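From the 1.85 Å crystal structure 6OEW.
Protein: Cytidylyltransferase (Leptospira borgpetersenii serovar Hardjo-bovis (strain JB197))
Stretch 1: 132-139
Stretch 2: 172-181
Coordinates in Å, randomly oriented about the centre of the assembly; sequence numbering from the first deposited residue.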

ATOM      1  N   GLU A 132     -10.135  15.434   2.824  1.00 37.06           N
ATOM      2  CA  GLU A 132      -9.817  15.049   1.463  1.00 40.79           C
ATOM      3  C   GLU A 132      -8.579  14.170   1.395  1.00 35.48           C
ATOM      4  O   GLU A 132      -8.336  13.559   0.346  1.00 32.05           O
ATOM      5  CB  GLU A 132      -9.633  16.286   0.577  1.00 46.35           C
ATOM      6  CG  GLU A 132      -8.580  17.246   1.050  1.00 45.53           C
ATOM      7  CD  GLU A 132      -8.608  18.554   0.265  1.00 50.64           C
ATOM      8  OE1 GLU A 132      -9.223  18.591  -0.828  1.00 56.30           O
ATOM      9  OE2 GLU A 132      -8.015  19.545   0.739  1.00 41.71           O
ATOM     10  N   PHE A 133      -7.833  14.056   2.492  1.00 28.01           N
ATOM     11  CA  PHE A 133      -6.610  13.257   2.524  1.00 28.58           C
ATOM     12  C   PHE A 133      -6.440  12.668   3.918  1.00 30.96           C
ATOM     13  O   PHE A 133      -6.329  13.409   4.903  1.00 32.04           O
ATOM     14  CB  PHE A 133      -5.423  14.139   2.159  1.00 28.51           C
ATOM     15  CG  PHE A 133      -4.150  13.382   1.900  1.00 30.02           C
ATOM     16  CD1 PHE A 133      -3.730  13.166   0.606  1.00 33.63           C
ATOM     17  CD2 PHE A 133      -3.364  12.932   2.948  1.00 33.38           C
ATOM     18  CE1 PHE A 133      -2.532  12.485   0.343  1.00 36.80           C
ATOM     19  CE2 PHE A 133      -2.165  12.254   2.705  1.00 36.64           C
ATOM     20  CZ  PHE A 133      -1.758  12.019   1.413  1.00 33.65           C
ATOM     21  N   LEU A 134      -6.410  11.341   4.002  1.00 28.15           N
ATOM     22  CA  LEU A 134      -6.198  10.626   5.258  1.00 29.89           C
ATOM     23  C   LEU A 134      -4.991   9.708   5.072  1.00 31.32           C
ATOM     24  O   LEU A 134      -4.945   8.940   4.106  1.00 30.63           O
ATOM     25  CB  LEU A 134      -7.439   9.818   5.656  1.00 28.44           C
ATOM     26  CG  LEU A 134      -7.357   8.990   6.951  1.00 29.20           C
ATOM     27  CD1 LEU A 134      -7.126   9.881   8.168  1.00 29.52           C
ATOM     28  CD2 LEU A 134      -8.541   8.064   7.169  1.00 29.41           C
ATOM     29  N   THR A 135      -4.023   9.787   5.990  1.00 26.32           N
ATOM     30  CA  THR A 135      -2.840   8.920   5.934  1.00 29.24           C
ATOM     31  C   THR A 135      -2.555   8.351   7.315  1.00 30.30           C
ATOM     32  O   THR A 135      -2.910   8.943   8.336  1.00 32.22           O
ATOM     33  CB  THR A 135      -1.588   9.684   5.399  1.00 35.54           C
ATOM     34  OG1 THR A 135      -0.430   8.828   5.410  1.00 31.29           O
ATOM     35  CG2 THR A 135      -1.282  10.915   6.236  1.00 29.78           C
ATOM     36  N   ASN A 136      -1.925   7.175   7.345  1.00 30.06           N
ATOM     37  CA  ASN A 136      -1.347   6.633   8.567  1.00 32.22           C
ATOM     38  C   ASN A 136       0.177   6.584   8.490  1.00 32.27           C
ATOM     39  O   ASN A 136       0.814   5.934   9.325  1.00 31.74           O
ATOM     40  CB  ASN A 136      -1.907   5.226   8.854  1.00 27.09           C
ATOM     41  CG  ASN A 136      -1.325   4.163   7.890  1.00 30.90           C
ATOM     42  OD1 ASN A 136      -0.597   4.492   6.916  1.00 31.96           O
ATOM     43  ND2 ASN A 136      -1.636   2.901   8.155  1.00 31.80           N
ATOM     44  N   CYS A 137       0.778   7.246   7.495  1.00 29.82           N
ATOM     45  CA  CYS A 137       2.219   7.111   7.333  1.00 37.11           C
ATOM     46  C   CYS A 137       2.903   8.450   7.086  1.00 41.85           C
ATOM     47  O   CYS A 137       3.982   8.481   6.479  1.00 40.00           O
ATOM     48  CB  CYS A 137       2.535   6.105   6.208  1.00 32.05           C
ATOM     49  SG  CYS A 137       1.846   6.518   4.581  1.00 37.34           S
ATOM     50  N   PHE A 138       2.308   9.558   7.542  1.00 39.83           N
ATOM     51  CA  PHE A 138       3.064  10.799   7.678  1.00 38.93           C
ATOM     52  C   PHE A 138       3.798  10.708   9.008  1.00 37.94           C
ATOM     53  O   PHE A 138       4.934  10.225   9.062  1.00 38.33           O
ATOM     54  CB  PHE A 138       2.143  12.014   7.599  1.00 43.87           C
ATOM     55  CG  PHE A 138       2.867  13.336   7.600  1.00 47.83           C
ATOM     56  CD1 PHE A 138       3.796  13.639   6.624  1.00 53.42           C
ATOM     57  CD2 PHE A 138       2.572  14.297   8.558  1.00 53.46           C
ATOM     58  CE1 PHE A 138       4.447  14.860   6.627  1.00 59.06           C
ATOM     59  CE2 PHE A 138       3.221  15.522   8.556  1.00 50.02           C
ATOM     60  CZ  PHE A 138       4.149  15.801   7.592  1.00 50.76           C
ATOM     61  N   GLN A 139       3.147  11.126  10.094  1.00 39.13           N
ATOM     62  CA  GLN A 139       3.519  10.590  11.397  1.00 38.44           C
ATOM     63  C   GLN A 139       3.421   9.070  11.321  1.00 35.27           C
ATOM     64  O   GLN A 139       2.439   8.532  10.796  1.00 36.64           O
ATOM     65  CB  GLN A 139       2.582  11.117  12.494  1.00 39.68           C
ATOM     66  CG  GLN A 139       2.811  12.545  12.940  1.00 35.90           C
ATOM     67  CD  GLN A 139       1.933  12.895  14.129  1.00 42.35           C
ATOM     68  OE1 GLN A 139       2.350  12.775  15.284  1.00 37.62           O
ATOM     69  NE2 GLN A 139       0.693  13.313  13.845  1.00 39.02           N
ATOM     70  N   ILE A 172       3.536  11.314  -5.627  1.00 35.42           N
ATOM     71  CA  ILE A 172       2.151  11.774  -5.520  1.00 32.35           C
ATOM     72  C   ILE A 172       1.949  12.698  -4.325  1.00 37.29           C
ATOM     73  O   ILE A 172       1.604  13.870  -4.494  1.00 39.11           O
ATOM     74  CB  ILE A 172       1.139  10.615  -5.447  1.00 37.73           C
ATOM     75  CG1 ILE A 172       1.239   9.721  -6.683  1.00 42.32           C
ATOM     76  CG2 ILE A 172      -0.275  11.205  -5.336  1.00 33.42           C
ATOM     77  CD1 ILE A 172       0.183   8.612  -6.717  1.00 42.09           C
ATOM     78  N   VAL A 173       2.165  12.185  -3.120  1.00 36.55           N
ATOM     79  CA  VAL A 173       1.800  12.890  -1.892  1.00 38.13           C
ATOM     80  C   VAL A 173       2.758  13.974  -1.398  1.00 39.75           C
ATOM     81  O   VAL A 173       2.319  14.765  -0.554  1.00 43.12           O
ATOM     82  CB  VAL A 173       1.593  11.889  -0.748  1.00 35.09           C
ATOM     83  CG1 VAL A 173       0.539  10.885  -1.117  1.00 32.91           C
ATOM     84  CG2 VAL A 173       2.936  11.242  -0.382  1.00 34.99           C
ATOM     85  N   PRO A 174       4.034  14.083  -1.839  1.00 42.25           N
ATOM     86  CA  PRO A 174       4.950  15.002  -1.135  1.00 42.93           C
ATOM     87  C   PRO A 174       4.439  16.422  -0.982  1.00 46.47           C
ATOM     88  O   PRO A 174       4.674  17.041   0.062  1.00 50.30           O
ATOM     89  CB  PRO A 174       6.211  14.974  -2.014  1.00 46.71           C
ATOM     90  CG  PRO A 174       6.202  13.664  -2.587  1.00 52.30           C
ATOM     91  CD  PRO A 174       4.779  13.377  -2.905  1.00 43.37           C
ATOM     92  N   TYR A 175       3.770  16.969  -1.994  1.00 42.04           N
ATOM     93  CA  TYR A 175       3.272  18.331  -1.858  1.00 38.45           C
ATOM     94  C   TYR A 175       2.238  18.427  -0.738  1.00 42.23           C
ATOM     95  O   TYR A 175       2.181  19.442  -0.035  1.00 43.68           O
ATOM     96  CB  TYR A 175       2.686  18.832  -3.177  1.00 35.38           C
ATOM     97  CG  TYR A 175       2.251  20.283  -3.127  1.00 39.56           C
ATOM     98  CD1 TYR A 175       3.109  21.299  -3.521  1.00 44.00           C
ATOM     99  CD2 TYR A 175       0.981  20.638  -2.657  1.00 42.56           C
ATOM    100  CE1 TYR A 175       2.721  22.634  -3.476  1.00 48.87           C
ATOM    101  CE2 TYR A 175       0.588  21.972  -2.604  1.00 44.52           C
ATOM    102  CZ  TYR A 175       1.454  22.955  -3.009  1.00 49.31           C
ATOM    103  OH  TYR A 175       1.062  24.265  -2.954  1.00 46.83           O
ATOM    104  N   VAL A 176       1.417  17.384  -0.553  1.00 41.51           N
ATOM    105  CA  VAL A 176       0.435  17.404   0.539  1.00 35.25           C
ATOM    106  C   VAL A 176       1.153  17.394   1.880  1.00 42.00           C
ATOM    107  O   VAL A 176       0.880  18.219   2.761  1.00 39.43           O
ATOM    108  CB  VAL A 176      -0.547  16.224   0.427  1.00 33.83           C
ATOM    109  CG1 VAL A 176      -1.423  16.135   1.710  1.00 39.26           C
ATOM    110  CG2 VAL A 176      -1.440  16.376  -0.787  1.00 40.18           C
ATOM    111  N   GLU A 177       2.118  16.487   2.028  1.00 44.17           N
ATOM    112  CA  GLU A 177       2.817  16.317   3.297  1.00 50.84           C
ATOM    113  C   GLU A 177       3.575  17.569   3.718  1.00 50.78           C
ATOM    114  O   GLU A 177       3.683  17.850   4.915  1.00 51.62           O
ATOM    115  CB  GLU A 177       3.766  15.119   3.194  1.00 54.89           C
ATOM    116  CG  GLU A 177       3.019  13.818   2.943  1.00 55.76           C
ATOM    117  CD  GLU A 177       3.844  12.602   3.272  1.00 51.28           C
ATOM    118  OE1 GLU A 177       5.061  12.647   3.019  1.00 45.07           O
ATOM    119  OE2 GLU A 177       3.274  11.604   3.783  1.00 40.28           O
ATOM    120  N   GLU A 178       4.118  18.325   2.770  1.00 46.67           N
ATOM    121  CA  GLU A 178       4.875  19.520   3.118  1.00 48.43           C
ATOM    122  C   GLU A 178       4.031  20.787   3.104  1.00 44.20           C
ATOM    123  O   GLU A 178       4.560  21.869   3.380  1.00 50.91           O
ATOM    124  CB  GLU A 178       6.069  19.673   2.177  1.00 56.93           C
ATOM    125  CG  GLU A 178       6.971  18.460   2.132  1.00 68.23           C
ATOM    126  CD  GLU A 178       7.587  18.138   3.483  1.00 77.48           C
ATOM    127  OE1 GLU A 178       8.233  19.036   4.069  1.00 82.23           O
ATOM    128  OE2 GLU A 178       7.418  16.991   3.959  1.00 76.66           O
ATOM    129  N   ASN A 179       2.740  20.683   2.797  1.00 46.42           N
ATOM    130  CA  ASN A 179       1.833  21.829   2.813  1.00 43.93           C
ATOM    131  C   ASN A 179       0.494  21.414   3.426  1.00 47.23           C
ATOM    132  O   ASN A 179      -0.574  21.673   2.869  1.00 48.41           O
ATOM    133  CB  ASN A 179       1.628  22.395   1.406  1.00 44.74           C
ATOM    134  CG  ASN A 179       2.934  22.832   0.752  1.00 43.31           C
ATOM    135  OD1 ASN A 179       3.445  23.921   1.025  1.00 49.18           O
ATOM    136  ND2 ASN A 179       3.480  21.981  -0.120  1.00 45.76           N
ATOM    137  N   THR A 180       0.543  20.758   4.592  1.00 44.35           N
ATOM    138  CA  THR A 180      -0.675  20.157   5.145  1.00 40.74           C
ATOM    139  C   THR A 180      -1.749  21.200   5.405  1.00 45.78           C
ATOM    140  O   THR A 180      -2.946  20.924   5.240  1.00 47.63           O
ATOM    141  CB  THR A 180      -0.374  19.404   6.442  1.00 47.01           C
ATOM    142  OG1 THR A 180       0.192  20.314   7.397  1.00 50.49           O
ATOM    143  CG2 THR A 180       0.568  18.232   6.189  1.00 44.62           C
ATOM    144  N   GLU A 181      -1.348  22.407   5.813  1.00 46.87           N
ATOM    145  CA  GLU A 181      -2.342  23.423   6.141  1.00 58.04           C
ATOM    146  C   GLU A 181      -3.092  23.921   4.912  1.00 58.00           C
ATOM    147  O   GLU A 181      -4.042  24.693   5.058  1.00 58.45           O
ATOM    148  CB  GLU A 181      -1.684  24.591   6.890  1.00 57.39           C
ATOM    149  CG  GLU A 181      -0.876  25.560   6.029  1.00 66.15           C
ATOM    150  CD  GLU A 181       0.416  24.957   5.482  1.00 67.98           C
ATOM    151  OE1 GLU A 181       0.890  23.939   6.030  1.00 67.59           O
ATOM    152  OE2 GLU A 181       0.954  25.504   4.498  1.00 72.03           O
TER
HETATM  153  O   HOH W   1       0.887  10.270   3.481  1.00 30.96           O
HETATM  154  O   HOH W   2       4.740   9.291   3.696  1.00 51.83           O

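No direct hydrogen bond joins the two stretches; their polar link runs through two waters that converge on a single carboxylate oxygen, OE2 of E177. Water 1 accepts from T135 OG1 at 2.7 Å and donates to E177 OE2 at 2.8 Å, while water 2 donates both to C137 O (3.0 Å) and to E177 OE2 (2.7 Å). C137 O and E177 OE2, 4.2 Å apart, are both acceptors and have no proton to share, so water 2 supplies one to each. T135 OG1 is also the acceptor for C137 N at 2.9 Å, so the threonine hydroxyl both fixes the turn after the strand and reaches the helix through water.

The apolar part of the contact centres on F133, which, buried on the strand with chi1 t, directs its ring at the helix. V176 CG1 sits 3.8 Å from the centroid of the F133 ring, only 6° off the normal, a CH-pi contact over one face; V173 CG1 meets the ring edge, 3.6 Å from F133 CZ. Compact, branched valines suit this close packing against a flat ring.

F138, partly exposed, packs its aromatic ring against the backbone and carboxylate of E177: F138 CD1 approaches E177 CD to 3.5 Å, and F138 CZ lies 3.4 Å from E177 O. The T180 methyl adds a looser contact, CG2 to F138 CE2 at 4.5 Å. In all, 327 Å² is buried.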